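Local coordinates for ABC transporter binding protein AcbH (Actinoplanes, PDB 3OO8) that binds beta-D-galactopyranose as the extracellular solute receptor of an ABC transporter, at residues Gly33-Asp38 with Thr69-Ile74; Ala86-Gly91 with Gly302-Lys307; Val135-Tyr140 with Glu326-Phe331. The protein carries 2 engineered substitutions. All coordinates share one frame; numbering follows the deposited sequence. Where two conformers were deposited one is given.

Interaction 1 of 3, residues Gly33-Asp38 with Thr69-Ile74; sequences GSNYSD and TFQNNI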
loop_
_atom_site.group_PDB
_atom_site.type_symbol
_atom_site.label_atom_id
_atom_site.label_comp_id
_atom_site.label_asym_id
_atom_site.label_seq_id
_atom_site.Cartn_x
_atom_site.Cartn_y
_atom_site.Cartn_z
ATOM N N GLY A 33 -5.219 -8.479 -20.075
ATOM C CA GLY A 33 -5.782 -7.153 -19.845
ATOM C C GLY A 33 -4.848 -6.401 -18.936
ATOM O O GLY A 33 -4.589 -6.846 -17.811
ATOM N N SER A 34 -4.324 -5.277 -19.423
ATOM C CA SER A 34 -3.344 -4.517 -18.685
ATOM C C SER A 34 -3.686 -3.050 -18.456
ATOM O O SER A 34 -3.988 -2.325 -19.399
ATOM C CB SER A 34 -1.979 -4.619 -19.385
ATOM O OG SER A 34 -1.026 -3.754 -18.782
ATOM N N ASN A 35 -3.605 -2.624 -17.204
ATOM C CA ASN A 35 -3.778 -1.229 -16.817
ATOM C C ASN A 35 -2.444 -0.487 -16.780
ATOM O O ASN A 35 -2.363 0.651 -16.298
ATOM C CB ASN A 35 -4.535 -1.160 -15.479
ATOM C CG ASN A 35 -3.723 -1.749 -14.316
ATOM O OD1 ASN A 35 -2.543 -2.023 -14.479
ATOM N ND2 ASN A 35 -4.337 -1.884 -13.131
ATOM N N TYR A 36 -1.369 -1.088 -17.291
ATOM C CA TYR A 36 -0.085 -0.378 -17.334
ATOM C C TYR A 36 -0.060 0.508 -18.580
ATOM O O TYR A 36 0.472 0.130 -19.619
ATOM C CB TYR A 36 1.113 -1.332 -17.332
ATOM C CG TYR A 36 1.307 -2.117 -16.046
ATOM C CD1 TYR A 36 1.507 -1.469 -14.845
ATOM C CD2 TYR A 36 1.324 -3.522 -16.060
ATOM C CE1 TYR A 36 1.695 -2.166 -13.682
ATOM C CE2 TYR A 36 1.528 -4.251 -14.881
ATOM C CZ TYR A 36 1.699 -3.560 -13.703
ATOM O OH TYR A 36 1.905 -4.218 -12.518
ATOM N N SER A 37 -0.638 1.694 -18.461
ATOM C CA SER A 37 -0.738 2.572 -19.629
ATOM C C SER A 37 0.365 3.642 -19.637
ATOM O O SER A 37 0.701 4.160 -20.700
ATOM C CB SER A 37 -2.147 3.198 -19.708
ATOM O OG SER A 37 -2.430 4.000 -18.568
ATOM N N ASP A 38 0.948 3.959 -18.484
ATOM C CA ASP A 38 2.083 4.908 -18.443
ATOM C C ASP A 38 3.275 4.316 -19.212
ATOM O O ASP A 38 3.473 3.092 -19.255
ATOM C CB ASP A 38 2.509 5.267 -17.016
ATOM C CG ASP A 38 1.501 6.133 -16.283
ATOM O OD1 ASP A 38 0.575 6.682 -16.910
ATOM O OD2 ASP A 38 1.646 6.241 -15.053
ATOM N N THR A 69 -9.395 4.220 -16.647
ATOM C CA THR A 69 -10.524 3.598 -17.331
ATOM C C THR A 69 -10.662 2.131 -16.989
ATOM O O THR A 69 -11.768 1.662 -16.736
ATOM C CB THR A 69 -10.416 3.746 -18.846
ATOM O OG1 THR A 69 -10.232 5.134 -19.135
ATOM C CG2 THR A 69 -11.662 3.241 -19.530
ATOM N N PHE A 70 -9.540 1.404 -17.025
ATOM C CA PHE A 70 -9.551 -0.022 -16.680
ATOM C C PHE A 70 -10.092 -0.206 -15.254
ATOM O O PHE A 70 -10.939 -1.077 -15.007
ATOM C CB PHE A 70 -8.121 -0.603 -16.776
ATOM C CG PHE A 70 -8.078 -2.095 -16.669
ATOM C CD1 PHE A 70 -8.239 -2.872 -17.827
ATOM C CD2 PHE A 70 -7.868 -2.720 -15.428
ATOM C CE1 PHE A 70 -8.232 -4.277 -17.763
ATOM C CE2 PHE A 70 -7.871 -4.129 -15.350
ATOM C CZ PHE A 70 -8.028 -4.892 -16.518
ATOM N N GLN A 71 -9.591 0.589 -14.316
ATOM C CA GLN A 71 -10.031 0.510 -12.931
ATOM C C GLN A 71 -11.553 0.718 -12.902
ATOM O O GLN A 71 -12.307 -0.085 -12.341
ATOM C CB GLN A 71 -9.361 1.634 -12.124
ATOM C CG GLN A 71 -7.856 1.714 -12.347
ATOM C CD GLN A 71 -7.148 0.414 -12.044
ATOM O OE1 GLN A 71 -6.669 -0.262 -12.948
ATOM N NE2 GLN A 71 -7.086 0.054 -10.767
ATOM N N ASN A 72 -11.990 1.783 -13.559
ATOM C CA ASN A 72 -13.415 2.164 -13.518
ATOM C C ASN A 72 -14.331 1.110 -14.129
ATOM O O ASN A 72 -15.483 0.971 -13.696
ATOM C CB ASN A 72 -13.640 3.532 -14.170
ATOM C CG ASN A 72 -13.100 4.679 -13.343
ATOM O OD1 ASN A 72 -12.924 4.573 -12.123
ATOM N ND2 ASN A 72 -12.842 5.802 -14.013
ATOM N N ASN A 73 -13.823 0.359 -15.110
ATOM C CA ASN A 73 -14.644 -0.633 -15.807
ATOM C C ASN A 73 -14.506 -2.058 -15.288
ATOM O O ASN A 73 -15.114 -2.978 -15.846
ATOM C CB ASN A 73 -14.342 -0.588 -17.318
ATOM C CG ASN A 73 -15.295 -1.467 -18.153
ATOM O OD1 ASN A 73 -16.527 -1.342 -18.066
ATOM N ND2 ASN A 73 -14.716 -2.324 -18.999
ATOM N N ILE A 74 -13.743 -2.256 -14.219
ATOM C CA ILE A 74 -13.422 -3.629 -13.798
ATOM C C ILE A 74 -14.577 -4.623 -13.633
ATOM O O ILE A 74 -14.510 -5.737 -14.144
ATOM C CB ILE A 74 -12.459 -3.650 -12.567
ATOM C CG1 ILE A 74 -11.897 -5.054 -12.321
ATOM C CG2 ILE A 74 -13.123 -3.075 -11.313
ATOM C CD1 ILE A 74 -11.037 -5.568 -13.434
#

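Interaction 2 of 3, residues Ala86-Gly91 with Gly302-Lys307; sequences ATWFAG and GFILPK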
loop_
_atom_site.group_PDB
_atom_site.type_symbol
_atom_site.label_atom_id
_atom_site.label_comp_id
_atom_site.label_asym_id
_atom_site.label_seq_id
_atom_site.Cartn_x
_atom_site.Cartn_y
_atom_site.Cartn_z
ATOM N N ALA A 86 -5.524 -10.736 -16.104
ATOM C CA ALA A 86 -5.580 -9.285 -15.981
ATOM C C ALA A 86 -4.777 -8.707 -14.816
ATOM O O ALA A 86 -4.527 -9.351 -13.825
ATOM C CB ALA A 86 -7.065 -8.820 -15.901
ATOM N N THR A 87 -4.347 -7.475 -14.963
ATOM C CA THR A 87 -3.740 -6.770 -13.876
ATOM C C THR A 87 -4.749 -6.365 -12.811
ATOM O O THR A 87 -5.811 -5.845 -13.133
ATOM C CB THR A 87 -3.186 -5.445 -14.400
ATOM O OG1 THR A 87 -4.191 -4.752 -15.165
ATOM C CG2 THR A 87 -1.963 -5.710 -15.297
ATOM N N TRP A 88 -4.414 -6.576 -11.544
ATOM C CA TRP A 88 -5.273 -6.050 -10.485
ATOM C C TRP A 88 -4.406 -5.828 -9.243
ATOM O O TRP A 88 -3.202 -5.645 -9.352
ATOM C CB TRP A 88 -6.505 -6.961 -10.222
ATOM C CG TRP A 88 -7.572 -6.222 -9.453
ATOM C CD1 TRP A 88 -8.068 -6.529 -8.210
ATOM C CD2 TRP A 88 -8.232 -5.016 -9.861
ATOM N NE1 TRP A 88 -8.986 -5.581 -7.827
ATOM C CE2 TRP A 88 -9.103 -4.639 -8.810
ATOM C CE3 TRP A 88 -8.157 -4.204 -10.997
ATOM C CZ2 TRP A 88 -9.889 -3.476 -8.868
ATOM C CZ3 TRP A 88 -8.978 -3.047 -11.062
ATOM C CH2 TRP A 88 -9.813 -2.712 -9.997
ATOM N N PHE A 89 -4.993 -5.876 -8.053
ATOM C CA PHE A 89 -4.193 -5.649 -6.838
ATOM C C PHE A 89 -4.962 -6.176 -5.632
ATOM O O PHE A 89 -6.186 -6.383 -5.693
ATOM C CB PHE A 89 -3.914 -4.144 -6.691
ATOM C CG PHE A 89 -5.128 -3.277 -6.931
ATOM C CD1 PHE A 89 -6.057 -3.017 -5.913
ATOM C CD2 PHE A 89 -5.330 -2.702 -8.175
ATOM C CE1 PHE A 89 -7.161 -2.199 -6.143
ATOM C CE2 PHE A 89 -6.434 -1.906 -8.410
ATOM C CZ PHE A 89 -7.350 -1.661 -7.412
ATOM N N ALA A 90 -4.241 -6.402 -4.541
ATOM C CA ALA A 90 -4.840 -6.904 -3.318
ATOM C C ALA A 90 -5.861 -5.919 -2.733
ATOM O O ALA A 90 -5.808 -4.701 -2.983
ATOM C CB ALA A 90 -3.734 -7.263 -2.282
ATOM N N GLY A 91 -6.787 -6.455 -1.944
ATOM C CA GLY A 91 -7.684 -5.581 -1.187
ATOM C C GLY A 91 -9.132 -5.979 -1.287
ATOM O O GLY A 91 -9.469 -7.144 -1.599
ATOM N N GLY A 302 -0.716 -7.014 -8.544
ATOM C CA GLY A 302 -0.527 -8.383 -9.036
ATOM C C GLY A 302 -1.442 -8.686 -10.192
ATOM O O GLY A 302 -1.779 -7.794 -10.973
ATOM N N PHE A 303 -1.808 -9.959 -10.319
ATOM C CA PHE A 303 -2.569 -10.427 -11.479
ATOM C C PHE A 303 -3.618 -11.423 -11.046
ATOM O O PHE A 303 -3.435 -12.136 -10.050
ATOM C CB PHE A 303 -1.624 -11.086 -12.487
ATOM C CG PHE A 303 -0.495 -10.180 -12.855
ATOM C CD1 PHE A 303 -0.672 -9.243 -13.846
ATOM C CD2 PHE A 303 0.714 -10.231 -12.149
ATOM C CE1 PHE A 303 0.348 -8.321 -14.141
ATOM C CE2 PHE A 303 1.759 -9.326 -12.440
ATOM C CZ PHE A 303 1.577 -8.381 -13.456
ATOM N N ILE A 304 -4.717 -11.400 -11.790
ATOM C CA ILE A 304 -5.847 -12.292 -11.552
ATOM C C ILE A 304 -6.214 -13.040 -12.833
ATOM O O ILE A 304 -5.821 -12.667 -13.950
ATOM C CB ILE A 304 -7.098 -11.516 -11.109
ATOM C CG1 ILE A 304 -7.485 -10.478 -12.186
ATOM C CG2 ILE A 304 -6.863 -10.919 -9.720
ATOM C CD1 ILE A 304 -8.748 -9.648 -11.869
ATOM N N LEU A 305 -6.993 -14.106 -12.647
ATOM C CA LEU A 305 -7.474 -14.938 -13.754
ATOM C C LEU A 305 -9.012 -14.856 -13.849
ATOM O O LEU A 305 -9.721 -15.543 -13.080
ATOM C CB LEU A 305 -7.045 -16.382 -13.489
ATOM C CG LEU A 305 -6.888 -17.349 -14.695
ATOM C CD1 LEU A 305 -6.163 -18.648 -14.268
ATOM C CD2 LEU A 305 -8.242 -17.645 -15.384
ATOM N N PRO A 306 -9.535 -14.029 -14.764
ATOM C CA PRO A 306 -10.992 -13.849 -14.880
ATOM C C PRO A 306 -11.678 -15.168 -15.175
ATOM O O PRO A 306 -11.242 -15.888 -16.077
ATOM C CB PRO A 306 -11.128 -12.902 -16.067
ATOM C CG PRO A 306 -9.855 -12.030 -15.971
ATOM C CD PRO A 306 -8.813 -13.085 -15.634
ATOM N N LYS A 307 -12.684 -15.515 -14.376
ATOM C CA LYS A 307 -13.411 -16.774 -14.637
ATOM C C LYS A 307 -13.907 -16.876 -16.081
ATOM O O LYS A 307 -13.853 -17.961 -16.676
ATOM C CB LYS A 307 -14.588 -16.978 -13.670
ATOM C CG LYS A 307 -15.286 -18.332 -13.879
ATOM C CD LYS A 307 -16.451 -18.571 -12.935
ATOM C CE LYS A 307 -16.009 -18.948 -11.527
ATOM N NZ LYS A 307 -17.168 -19.072 -10.571
#

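Interaction 3 of 3, residues Val135-Tyr140 with Glu326-Phe331; sequences VPLYNY and EAEAAF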
loop_
_atom_site.group_PDB
_atom_site.type_symbol
_atom_site.label_atom_id
_atom_site.label_comp_id
_atom_site.label_asym_id
_atom_site.label_seq_id
_atom_site.Cartn_x
_atom_site.Cartn_y
_atom_site.Cartn_z
ATOM N N VAL A 135 -1.785 -13.480 -8.026
ATOM C CA VAL A 135 -0.325 -13.663 -7.928
ATOM C C VAL A 135 0.278 -12.274 -7.772
ATOM O O VAL A 135 0.118 -11.464 -8.683
ATOM C CB VAL A 135 0.320 -14.262 -9.164
ATOM C CG1 VAL A 135 1.848 -14.281 -8.945
ATOM C CG2 VAL A 135 -0.173 -15.689 -9.376
ATOM N N PRO A 136 0.922 -12.008 -6.635
ATOM C CA PRO A 136 1.433 -10.626 -6.474
ATOM C C PRO A 136 2.776 -10.450 -7.155
ATOM O O PRO A 136 3.480 -11.440 -7.405
ATOM C CB PRO A 136 1.613 -10.527 -4.952
ATOM C CG PRO A 136 1.953 -11.876 -4.509
ATOM C CD PRO A 136 1.185 -12.817 -5.425
ATOM N N LEU A 137 3.143 -9.195 -7.418
ATOM C CA LEU A 137 4.408 -8.895 -8.108
ATOM C C LEU A 137 5.304 -7.985 -7.281
ATOM O O LEU A 137 6.481 -8.303 -7.092
ATOM C CB LEU A 137 4.153 -8.270 -9.501
ATOM C CG LEU A 137 5.410 -8.273 -10.387
ATOM C CD1 LEU A 137 5.850 -9.700 -10.747
ATOM C CD2 LEU A 137 5.111 -7.441 -11.645
ATOM N N TYR A 138 4.780 -6.857 -6.783
ATOM C CA TYR A 138 5.605 -5.887 -6.055
ATOM C C TYR A 138 4.724 -5.046 -5.124
ATOM O O TYR A 138 3.502 -4.991 -5.278
ATOM C CB TYR A 138 6.368 -4.921 -7.003
ATOM C CG TYR A 138 5.423 -4.216 -7.954
ATOM C CD1 TYR A 138 4.658 -3.123 -7.516
ATOM C CD2 TYR A 138 5.208 -4.711 -9.249
ATOM C CE1 TYR A 138 3.697 -2.515 -8.361
ATOM C CE2 TYR A 138 4.235 -4.143 -10.084
ATOM C CZ TYR A 138 3.503 -3.052 -9.636
ATOM O OH TYR A 138 2.564 -2.515 -10.474
ATOM N N ASN A 139 5.378 -4.406 -4.171
ATOM C CA ASN A 139 4.736 -3.428 -3.278
ATOM C C ASN A 139 5.714 -2.322 -2.895
ATOM O O ASN A 139 6.865 -2.328 -3.352
ATOM C CB ASN A 139 4.000 -4.088 -2.094
ATOM C CG ASN A 139 4.870 -5.022 -1.270
ATOM O OD1 ASN A 139 6.102 -4.912 -1.249
ATOM N ND2 ASN A 139 4.212 -5.950 -0.558
ATOM N N TYR A 140 5.293 -1.389 -2.032
ATOM C CA TYR A 140 6.204 -0.336 -1.525
ATOM C C TYR A 140 5.657 0.070 -0.163
ATOM O O TYR A 140 4.472 -0.080 0.092
ATOM C CB TYR A 140 6.264 0.869 -2.471
ATOM C CG TYR A 140 4.958 1.602 -2.535
ATOM C CD1 TYR A 140 4.687 2.636 -1.639
ATOM C CD2 TYR A 140 3.996 1.255 -3.477
ATOM C CE1 TYR A 140 3.461 3.297 -1.690
ATOM C CE2 TYR A 140 2.785 1.914 -3.522
ATOM C CZ TYR A 140 2.541 2.923 -2.629
ATOM O OH TYR A 140 1.333 3.619 -2.632
ATOM N N GLU A 326 12.678 -14.108 -10.676
ATOM C CA GLU A 326 13.215 -13.607 -11.936
ATOM C C GLU A 326 12.243 -12.648 -12.607
ATOM O O GLU A 326 12.652 -11.618 -13.140
ATOM C CB GLU A 326 13.543 -14.760 -12.894
ATOM C CG GLU A 326 14.767 -15.556 -12.456
ATOM C CD GLU A 326 14.487 -16.605 -11.374
ATOM O OE1 GLU A 326 13.347 -16.730 -10.833
ATOM O OE2 GLU A 326 15.456 -17.329 -11.064
ATOM N N ALA A 327 10.954 -12.978 -12.542
ATOM C CA ALA A 327 9.940 -12.147 -13.180
ATOM C C ALA A 327 9.913 -10.789 -12.467
ATOM O O ALA A 327 9.817 -9.746 -13.096
ATOM C CB ALA A 327 8.573 -12.801 -13.161
ATOM N N GLU A 328 9.966 -10.824 -11.135
ATOM C CA GLU A 328 9.930 -9.552 -10.401
ATOM C C GLU A 328 11.135 -8.709 -10.716
ATOM O O GLU A 328 10.999 -7.494 -10.914
ATOM C CB GLU A 328 9.834 -9.808 -8.882
ATOM C CG GLU A 328 8.594 -10.620 -8.501
ATOM C CD GLU A 328 8.566 -11.012 -7.028
ATOM O OE1 GLU A 328 9.462 -10.624 -6.274
ATOM O OE2 GLU A 328 7.624 -11.725 -6.600
ATOM N N ALA A 329 12.327 -9.316 -10.738
ATOM C CA ALA A 329 13.525 -8.515 -11.010
ATOM C C ALA A 329 13.485 -7.900 -12.410
ATOM O O ALA A 329 13.850 -6.741 -12.568
ATOM C CB ALA A 329 14.782 -9.342 -10.841
ATOM N N ALA A 330 13.010 -8.672 -13.384
ATOM C CA ALA A 330 12.904 -8.187 -14.773
ATOM C C ALA A 330 11.962 -6.985 -14.870
ATOM O O ALA A 330 12.336 -5.922 -15.362
ATOM C CB ALA A 330 12.458 -9.291 -15.678
ATOM N N PHE A 331 10.750 -7.123 -14.341
ATOM C CA PHE A 331 9.781 -6.020 -14.402
ATOM C C PHE A 331 10.287 -4.764 -13.699
ATOM O O PHE A 331 10.020 -3.612 -14.098
ATOM C CB PHE A 331 8.447 -6.450 -13.770
ATOM C CG PHE A 331 7.413 -5.386 -13.820
ATOM C CD1 PHE A 331 6.689 -5.186 -14.984
ATOM C CD2 PHE A 331 7.176 -4.541 -12.725
ATOM C CE1 PHE A 331 5.730 -4.183 -15.052
ATOM C CE2 PHE A 331 6.226 -3.558 -12.806
ATOM C CZ PHE A 331 5.501 -3.370 -13.963
HETATM O O HOH W 1 5.804 -12.461 -8.320
#

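Interaction 1 of 3, residues Gly33-Asp38 with Thr69-Ile74
N35 meets F70 and Q71 of helix 67-79 with different parts of one side chain and, taken from root to tip, is an example of a short residue serving two neighbours. At the root, N35 CB lies 3.7 Å from F70 CD2, an oblique approach to the ring. The next bond is set by a chi1 of 66°, which places N35 CG between its own backbone N and carbonyl carbon and turns the amide toward the helix. At the tip, N35 ND2 gives a hydrogen bond of 2.8 Å to Q71 OE1. This bond is bent, with 148° at the hydrogen, and the donor is tilted out of the carbonyl plane of Q71; the two amide planes stand 44° apart. Q71 has two conformers, so this bond is made in one of them and may not be permanent. The other end of the amide, N35 OD1, sits 4.1 Å above the plane of the Y36 ring, toward its rim. Such a contact reflects the alpha/beta architecture of this class 2 solute-binding protein: helix 67-79 is the helix of a beta-alpha-beta crossover from strand 60-64 to strand 85-89, and both of those strands flank strand 30-34 in parallel. The end of that central strand therefore packs against the helix. G33, without a side chain, leaves the F70 ring room beside the backbone, with F70 CZ 4.2 Å from G33 O. At the end of the strand, S34 OG accepts a 3.1 Å bond from Y36 N, an ST turn that shapes the chain around N35, while N35 N is bonded to T87 OG1. Q71 binds galactose, as does H67, whose side chain comes within about 4 Å of that of N35.

Interaction 2 of 3, residues Ala86-Gly91 with Gly302-Lys307
A86 and I304 form a hydrogen-bonded antiparallel pair, with A86 N to I304 O and I304 N to A86 O both 2.9 Å. W88 and G302 form the next such pair, W88 N to G302 O being 3.0 Å with the donor above the carbonyl plane. Between them T87 and F303 make a non-hydrogen-bonded pair; there F303 CA comes 3.2 Å from A86 O in a CA-H...O contact, giving that oxygen a second, weaker partner. The short segments are far from strictly antiparallel, their directions 121° apart. On the face of A86 and W88, the CG1-CD1 arm of I304 passes A86 CB (CG1 at 4.1 Å) and ends at W88 CB (CD1 at 3.9 Å); CG2, the other branch, touches W88 CB at 4.0 Å. The reach of the CG1 arm follows from a chi1 of 59°, which holds CG1 between backbone N and carbonyl carbon. An alanine at I304 would lose both branches, and is likely to leave a gap beside A86 and the foot of W88. On the other face T87 CG2 touches F303 CE1 at 3.7 Å. Further out, L94 of helix 92-99 packs on I304, L319 and I322 of helix 312-322 pack on F303, and T87 OG1 is hydrogen-bonded to N35 N. The W88 ring lies against F89, whose ring makes a cation-pi contact with the galactose-binding R373. Main-chain bonds join strands distant in sequence, apolar side chains meet on both faces, and the two hydrogen-bonded pairs satisfy their own backbones, while T87 and F303 bond to G33 and V135 in neighbouring strands.

Interaction 3 of 3, residues Val135-Tyr140 with Glu326-Phe331
A helix packed on a sheet strand makes this contact: helix 325-332 lies against the start of strand 134-147, the long strand that also pairs with 301-304, and the interface is mainly apolar with one water at its margin. L137 is its wedge. With L137 CG anti to the backbone N (chi1 -165°), one methyl, CD2, is brought over a face of the F331 ring in a CH-pi contact, 4.0 Å from the ring centroid. Its other methyl, CD1, lies 3.7 Å from E328 CG, where L137 and E328 run alongside one another, pointing opposite ways. The rings of Y138 and F331 are nearly parallel, planes 2° apart, but offset until little of one ring lies over the other: their centroids are 5.5 Å apart, while Y138 CE2 and F331 CE2 come to 3.4 Å. The phenol end of Y138 is held by D301. At the polar edge a water bridges P136 O, at 2.7 Å, and E328 OE2, at 2.6 Å, while E328 OE1 is bonded to the backbone N of A342. L137 O, only 3.4 Å from E328 CD, is buried without any hydrogen-bonding partner. A carbonyl oxygen so close to the carboxylate would be expected to disfavour a negative charge on E328, a cost that the water and the A342 amide may partly offset.

All three contacts belong to one mixed sheet and its flanking helices. Interaction 1 joins interaction 2 where strands 30-34 and 85-89 run side by side, through G33 O to T87 N at 2.9 Å. Interaction 2 passes to interaction 3 between neighbouring strands, F303 O to V135 N also 2.9 Å, and the segments of these two alternate along the chain. Interactions 1 and 3 meet by their tyrosines, Y36 OH and Y138 OH lying 2.7 Å apart. The galactose site borders this network: Q71 belongs to both, F89 lies about 3 Å from R373 and Y138 about 7 Å, side chain to side chain. A glycerol molecule occurs near Q71, F89 and Y138.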